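Local coordinates for protein dextranase (Pseudarthrobacter oxydans, PDB 6NZS) that catalyses the endohydrolysis of (1->6)-alpha-D-glucosidic linkages in dextran, as a member of glycoside hydrolase family 49, at residues M57-R61 and S363-Q367; T382-D388 and V404-N410. All coordinates share one frame; numbering follows the deposited sequence.

Contact 1 of 2, residues M57-R61 and S363-Q367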
loop_
_atom_site.group_PDB
_atom_site.type_symbol
_atom_site.label_atom_id
_atom_site.label_comp_id
_atom_site.label_asym_id
_atom_site.label_seq_id
_atom_site.Cartn_x
_atom_site.Cartn_y
_atom_site.Cartn_z
ATOM N N MET A 57 0.347 16.148 -4.113
ATOM C CA MET A 57 0.991 15.386 -5.179
ATOM C C MET A 57 2.379 14.917 -4.752
ATOM O O MET A 57 3.152 15.672 -4.151
ATOM C CB MET A 57 1.086 16.175 -6.497
ATOM C CG MET A 57 1.564 15.327 -7.677
ATOM S SD MET A 57 1.530 16.199 -9.255
ATOM C CE MET A 57 2.900 17.314 -9.023
ATOM N N SER A 58 2.683 13.662 -5.073
ATOM C CA SER A 58 4.000 13.076 -4.866
ATOM C C SER A 58 4.605 12.743 -6.221
ATOM O O SER A 58 3.892 12.335 -7.141
ATOM C CB SER A 58 3.868 11.801 -4.029
ATOM O OG SER A 58 5.070 11.055 -4.024
ATOM N N ILE A 59 5.912 12.962 -6.360
ATOM C CA ILE A 59 6.630 12.612 -7.586
ATOM C C ILE A 59 7.837 11.762 -7.212
ATOM O O ILE A 59 8.304 11.794 -6.061
ATOM C CB ILE A 59 7.032 13.867 -8.404
ATOM C CG1 ILE A 59 8.158 14.654 -7.723
ATOM C CG2 ILE A 59 5.831 14.759 -8.629
ATOM C CD1 ILE A 59 8.682 15.831 -8.581
ATOM N N PRO A 60 8.348 10.964 -8.156
ATOM C CA PRO A 60 9.431 10.020 -7.837
ATOM C C PRO A 60 10.668 10.735 -7.313
ATOM O O PRO A 60 11.166 11.684 -7.928
ATOM C CB PRO A 60 9.698 9.324 -9.180
ATOM C CG PRO A 60 8.389 9.432 -9.919
ATOM C CD PRO A 60 7.829 10.769 -9.521
ATOM N N ARG A 61 11.162 10.271 -6.165
ATOM C CA ARG A 61 12.319 10.847 -5.479
ATOM C C ARG A 61 12.093 12.288 -5.059
ATOM O O ARG A 61 13.054 12.998 -4.753
ATOM C CB ARG A 61 13.614 10.767 -6.310
ATOM C CG ARG A 61 13.871 9.444 -6.970
ATOM C CD ARG A 61 15.347 9.326 -7.378
ATOM N NE ARG A 61 15.591 8.053 -8.038
ATOM C CZ ARG A 61 15.485 7.861 -9.346
ATOM N NH1 ARG A 61 15.181 8.876 -10.146
ATOM N NH2 ARG A 61 15.694 6.655 -9.850
ATOM N N SER A 363 4.924 5.560 -3.184
ATOM C CA SER A 363 5.927 4.551 -2.832
ATOM C C SER A 363 6.784 4.211 -4.057
ATOM O O SER A 363 6.730 3.120 -4.629
ATOM C CB SER A 363 5.247 3.319 -2.252
ATOM O OG SER A 363 4.619 3.626 -1.017
ATOM N N TRP A 364 7.611 5.184 -4.452
ATOM C CA TRP A 364 8.352 5.064 -5.706
ATOM C C TRP A 364 9.567 4.149 -5.600
ATOM O O TRP A 364 9.858 3.403 -6.541
ATOM C CB TRP A 364 8.780 6.452 -6.178
ATOM C CG TRP A 364 7.643 7.422 -6.249
ATOM C CD1 TRP A 364 7.393 8.465 -5.393
ATOM C CD2 TRP A 364 6.595 7.443 -7.225
ATOM N NE1 TRP A 364 6.260 9.136 -5.785
ATOM C CE2 TRP A 364 5.749 8.532 -6.905
ATOM C CE3 TRP A 364 6.294 6.658 -8.342
ATOM C CZ2 TRP A 364 4.616 8.848 -7.661
ATOM C CZ3 TRP A 364 5.165 6.969 -9.098
ATOM C CH2 TRP A 364 4.341 8.055 -8.751
ATOM N N TYR A 365 10.299 4.217 -4.488
ATOM C CA TYR A 365 11.511 3.426 -4.323
ATOM C C TYR A 365 11.165 1.959 -4.085
ATOM O O TYR A 365 10.091 1.628 -3.581
ATOM C CB TYR A 365 12.278 3.919 -3.090
ATOM C CG TYR A 365 12.838 5.320 -3.168
ATOM C CD1 TYR A 365 13.670 5.710 -4.222
ATOM C CD2 TYR A 365 12.542 6.256 -2.181
ATOM C CE1 TYR A 365 14.186 6.994 -4.277
ATOM C CE2 TYR A 365 13.055 7.543 -2.228
ATOM C CZ TYR A 365 13.873 7.908 -3.282
ATOM O OH TYR A 365 14.382 9.194 -3.333
ATOM N N TRP A 366 12.106 1.072 -4.426
ATOM C CA TRP A 366 12.061 -0.280 -3.890
ATOM C C TRP A 366 12.085 -0.222 -2.366
ATOM O O TRP A 366 12.439 0.792 -1.757
ATOM C CB TRP A 366 13.305 -1.064 -4.326
ATOM C CG TRP A 366 13.317 -1.485 -5.755
ATOM C CD1 TRP A 366 12.234 -1.715 -6.554
ATOM C CD2 TRP A 366 14.473 -1.718 -6.572
ATOM N NE1 TRP A 366 12.644 -2.083 -7.815
ATOM C CE2 TRP A 366 14.015 -2.095 -7.851
ATOM C CE3 TRP A 366 15.851 -1.638 -6.346
ATOM C CZ2 TRP A 366 14.885 -2.389 -8.907
ATOM C CZ3 TRP A 366 16.719 -1.944 -7.399
ATOM C CH2 TRP A 366 16.228 -2.311 -8.658
ATOM N N GLN A 367 11.732 -1.347 -1.743
ATOM C CA GLN A 367 11.784 -1.514 -0.294
ATOM C C GLN A 367 10.814 -0.593 0.434
ATOM O O GLN A 367 10.978 -0.319 1.628
ATOM C CB GLN A 367 13.216 -1.392 0.253
ATOM C CG GLN A 367 14.215 -2.253 -0.525
ATOM C CD GLN A 367 15.602 -2.246 0.084
ATOM O OE1 GLN A 367 16.451 -1.431 -0.279
ATOM N NE2 GLN A 367 15.835 -3.154 1.020
#
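The hydroxyl oxygen of S58 has two partners: W364 NE1 donates to S58 OG at 2.9 Å, with an N-H...O angle of 162°, and E336 is hydrogen-bonded to the same oxygen. The bond from W364 joins the N-terminal Ig-like domain, at the end of strand 51-58, to the loop after strand 351-361 of the parallel beta-solenoid. S58 OG lies at the edge of the indole, near its plane, which, with P60 over one face, probably holds the ring in its rotation. There P60 CA makes a CH-pi contact 3.6 Å from the centroid of the five-membered ring, while P60 CG rests towards the rim, 3.8 Å from W364 CD2. A leucine in place of W364 would probably leave S58 OG without its indole donor and P60 without a flat surface to lie on. Beyond P60, the side chains of R61 and Y365 cross at about a right angle. With R61 extended from CG to NE (chi3 -179°), its aliphatic part passes the phenol, R61 CG 3.7 Å from Y365 CE1, and its guanidinium reaches a salt bridge to D73. The phenol oxygen Y365 OH comes to 3.4 Å from R61 CA.

Contact 2 of 2, residues T382-D388 and V404-N410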
loop_
_atom_site.group_PDB
_atom_site.type_symbol
_atom_site.label_atom_id
_atom_site.label_comp_id
_atom_site.label_asym_id
_atom_site.label_seq_id
_atom_site.Cartn_x
_atom_site.Cartn_y
_atom_site.Cartn_z
ATOM N N THR A 382 -8.419 0.599 3.973
ATOM C CA THR A 382 -7.098 1.167 3.748
ATOM C C THR A 382 -6.799 1.257 2.256
ATOM O O THR A 382 -7.465 0.629 1.424
ATOM C CB THR A 382 -6.003 0.322 4.408
ATOM O OG1 THR A 382 -6.032 -0.997 3.849
ATOM C CG2 THR A 382 -6.197 0.231 5.912
ATOM N N PHE A 383 -5.791 2.071 1.928
ATOM C CA PHE A 383 -5.247 2.181 0.575
ATOM C C PHE A 383 -3.736 2.043 0.659
ATOM O O PHE A 383 -3.098 2.749 1.444
ATOM C CB PHE A 383 -5.594 3.542 -0.063
ATOM C CG PHE A 383 -4.928 3.759 -1.398
ATOM C CD1 PHE A 383 -5.516 3.289 -2.562
ATOM C CD2 PHE A 383 -3.702 4.407 -1.488
ATOM C CE1 PHE A 383 -4.895 3.470 -3.808
ATOM C CE2 PHE A 383 -3.066 4.585 -2.725
ATOM C CZ PHE A 383 -3.664 4.118 -3.882
ATOM N N PHE A 384 -3.159 1.157 -0.153
ATOM C CA PHE A 384 -1.710 0.990 -0.191
ATOM C C PHE A 384 -1.190 1.135 -1.608
ATOM O O PHE A 384 -1.572 0.366 -2.497
ATOM C CB PHE A 384 -1.291 -0.385 0.329
ATOM C CG PHE A 384 -1.413 -0.523 1.812
ATOM C CD1 PHE A 384 -2.606 -0.921 2.389
ATOM C CD2 PHE A 384 -0.328 -0.254 2.631
ATOM C CE1 PHE A 384 -2.724 -1.038 3.770
ATOM C CE2 PHE A 384 -0.426 -0.373 4.017
ATOM C CZ PHE A 384 -1.628 -0.767 4.584
ATOM N N ASN A 385 -0.296 2.090 -1.806
ATOM C CA ASN A 385 0.621 2.084 -2.937
ATOM C C ASN A 385 1.955 1.608 -2.379
ATOM O O ASN A 385 2.404 2.115 -1.347
ATOM C CB ASN A 385 0.734 3.513 -3.477
ATOM C CG ASN A 385 1.730 3.667 -4.616
ATOM O OD1 ASN A 385 2.511 4.610 -4.613
ATOM N ND2 ASN A 385 1.657 2.803 -5.615
ATOM N N ALA A 386 2.561 0.598 -3.013
ATOM C CA ALA A 386 3.822 0.051 -2.517
ATOM C C ALA A 386 4.637 -0.524 -3.670
ATOM O O ALA A 386 4.082 -1.069 -4.629
ATOM C CB ALA A 386 3.610 -1.024 -1.433
ATOM N N ASN A 387 5.967 -0.402 -3.565
ATOM C CA ASN A 387 6.915 -0.967 -4.527
ATOM C C ASN A 387 7.753 -2.072 -3.894
ATOM O O ASN A 387 8.940 -2.223 -4.177
ATOM C CB ASN A 387 7.790 0.113 -5.160
ATOM C CG ASN A 387 8.401 -0.336 -6.480
ATOM O OD1 ASN A 387 7.979 -1.327 -7.064
ATOM N ND2 ASN A 387 9.401 0.398 -6.955
ATOM N N ASP A 388 7.122 -2.846 -3.027
ATOM C CA ASP A 388 7.677 -4.053 -2.437
ATOM C C ASP A 388 6.495 -4.840 -1.883
ATOM O O ASP A 388 5.344 -4.512 -2.179
ATOM C CB ASP A 388 8.762 -3.716 -1.408
ATOM C CG ASP A 388 9.909 -4.705 -1.453
ATOM O OD1 ASP A 388 9.650 -5.885 -1.146
ATOM O OD2 ASP A 388 11.043 -4.324 -1.830
ATOM N N VAL A 404 -7.634 -1.428 -0.744
ATOM C CA VAL A 404 -7.429 -1.026 -2.132
ATOM C C VAL A 404 -5.929 -0.872 -2.334
ATOM O O VAL A 404 -5.258 -0.220 -1.524
ATOM C CB VAL A 404 -8.157 0.299 -2.416
ATOM C CG1 VAL A 404 -7.822 0.810 -3.814
ATOM C CG2 VAL A 404 -9.674 0.129 -2.255
ATOM N N ILE A 405 -5.392 -1.487 -3.393
ATOM C CA ILE A 405 -3.945 -1.555 -3.589
ATOM C C ILE A 405 -3.586 -1.075 -4.989
ATOM O O ILE A 405 -4.160 -1.545 -5.978
ATOM C CB ILE A 405 -3.405 -2.980 -3.358
ATOM C CG1 ILE A 405 -3.688 -3.422 -1.912
ATOM C CG2 ILE A 405 -1.907 -3.041 -3.697
ATOM C CD1 ILE A 405 -3.334 -4.884 -1.634
ATOM N N TRP A 406 -2.636 -0.137 -5.068
ATOM C CA TRP A 406 -2.000 0.270 -6.320
ATOM C C TRP A 406 -0.580 -0.276 -6.237
ATOM O O TRP A 406 0.287 0.300 -5.577
ATOM C CB TRP A 406 -2.001 1.792 -6.471
ATOM C CG TRP A 406 -1.696 2.256 -7.881
ATOM C CD1 TRP A 406 -0.667 1.846 -8.701
ATOM C CD2 TRP A 406 -2.447 3.212 -8.631
ATOM N NE1 TRP A 406 -0.750 2.500 -9.913
ATOM C CE2 TRP A 406 -1.831 3.341 -9.892
ATOM C CE3 TRP A 406 -3.586 3.982 -8.351
ATOM C CZ2 TRP A 406 -2.327 4.199 -10.882
ATOM C CZ3 TRP A 406 -4.073 4.821 -9.327
ATOM C CH2 TRP A 406 -3.454 4.920 -10.580
ATOM N N LYS A 407 -0.349 -1.407 -6.877
ATOM C CA LYS A 407 0.946 -2.057 -6.805
ATOM C C LYS A 407 1.864 -1.458 -7.865
ATOM O O LYS A 407 1.415 -1.136 -8.965
ATOM C CB LYS A 407 0.734 -3.561 -7.030
ATOM C CG LYS A 407 1.990 -4.397 -7.177
ATOM C CD LYS A 407 2.715 -4.521 -5.853
ATOM C CE LYS A 407 4.135 -4.992 -6.069
ATOM N NZ LYS A 407 4.794 -5.282 -4.749
ATOM N N ASN A 408 3.146 -1.273 -7.519
ATOM C CA ASN A 408 4.114 -0.819 -8.513
ATOM C C ASN A 408 4.796 -2.029 -9.151
ATOM O O ASN A 408 4.101 -2.941 -9.607
ATOM C CB ASN A 408 5.077 0.223 -7.922
ATOM C CG ASN A 408 4.406 1.582 -7.707
ATOM O OD1 ASN A 408 3.194 1.728 -7.875
ATOM N ND2 ASN A 408 5.209 2.592 -7.382
ATOM N N GLU A 409 6.130 -2.076 -9.182
ATOM C CA GLU A 409 6.838 -3.060 -10.002
ATOM C C GLU A 409 7.341 -4.264 -9.225
ATOM O O GLU A 409 7.309 -5.395 -9.736
ATOM C CB GLU A 409 8.060 -2.396 -10.646
ATOM C CG GLU A 409 7.713 -1.326 -11.659
ATOM C CD GLU A 409 7.871 0.076 -11.116
ATOM O OE1 GLU A 409 8.167 0.225 -9.911
ATOM O OE2 GLU A 409 7.696 1.033 -11.898
ATOM N N ASN A 410 7.837 -4.045 -8.020
ATOM C CA ASN A 410 8.734 -4.971 -7.358
ATOM C C ASN A 410 8.029 -5.680 -6.213
ATOM O O ASN A 410 7.304 -5.048 -5.437
ATOM C CB ASN A 410 9.918 -4.178 -6.823
ATOM C CG ASN A 410 10.901 -5.031 -6.119
ATOM O OD1 ASN A 410 11.553 -5.870 -6.735
ATOM N ND2 ASN A 410 11.025 -4.836 -4.805
HETATM O O HOH W 1 3.834 5.125 -6.812
HETATM O O HOH W 2 10.759 -0.502 -9.426
#
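F383 and W406 project side by side from neighbouring parallel strands, on the sheet face they share with V404 and N385. The edge of the F383 ring meets V404, with F383 CD1 3.6 Å from V404 CG1, and F383 CZ packs on W406 CB; strand 176-192 of the Ig-like domain lies against both aromatic side chains. On the same face N385, with CG anti to the backbone N (chi1 177°), turns its amide across to the next strand. N385 ND2 donates to W406 O and to N408 OD1, 2.9 Å each; both acceptors lie near its amide plane, although the N385 and N408 amides are 61° apart. A water accepts from N408 ND2 and donates to N385 OD1. Further along, N387 OD1 receives E409 N and N410 N, each at 2.9 Å, while a second water bridges N387 ND2 and E409 OE1, with E409 also salt-bridged to R437. Bent at chi2 (71°), K407 donates from NZ to D388 O at 2.7 Å, above that carbonyl plane, and also to N410 O. Successive coils stacked as parallel strands in register, here extended by side-chain amides, are characteristic of the right-handed parallel beta-helix of pectate-lyase-like enzymes.

Overall arrangement
Both contacts are buried, but contact 2 lies nearer the centre of the chain and works within the solenoid, joining strand 382-386 to strand 398-407, whereas contact 1 joins two domains across 302 residues of sequence. Their chemistry differs accordingly: 382-388 with 404-410 relies on a backbone ladder extended by amide side chains and waters, while 57-61 with 363-367 has a single hydrogen bond between its segments, the rest being ring, proline and aliphatic packing. The centres are about 11 Å apart and the two touch directly. S363 OG bonds to N385 O, and W364 O accepts from N387 ND2, so the loop bearing the interdomain tryptophan sits against the 382-388 coil.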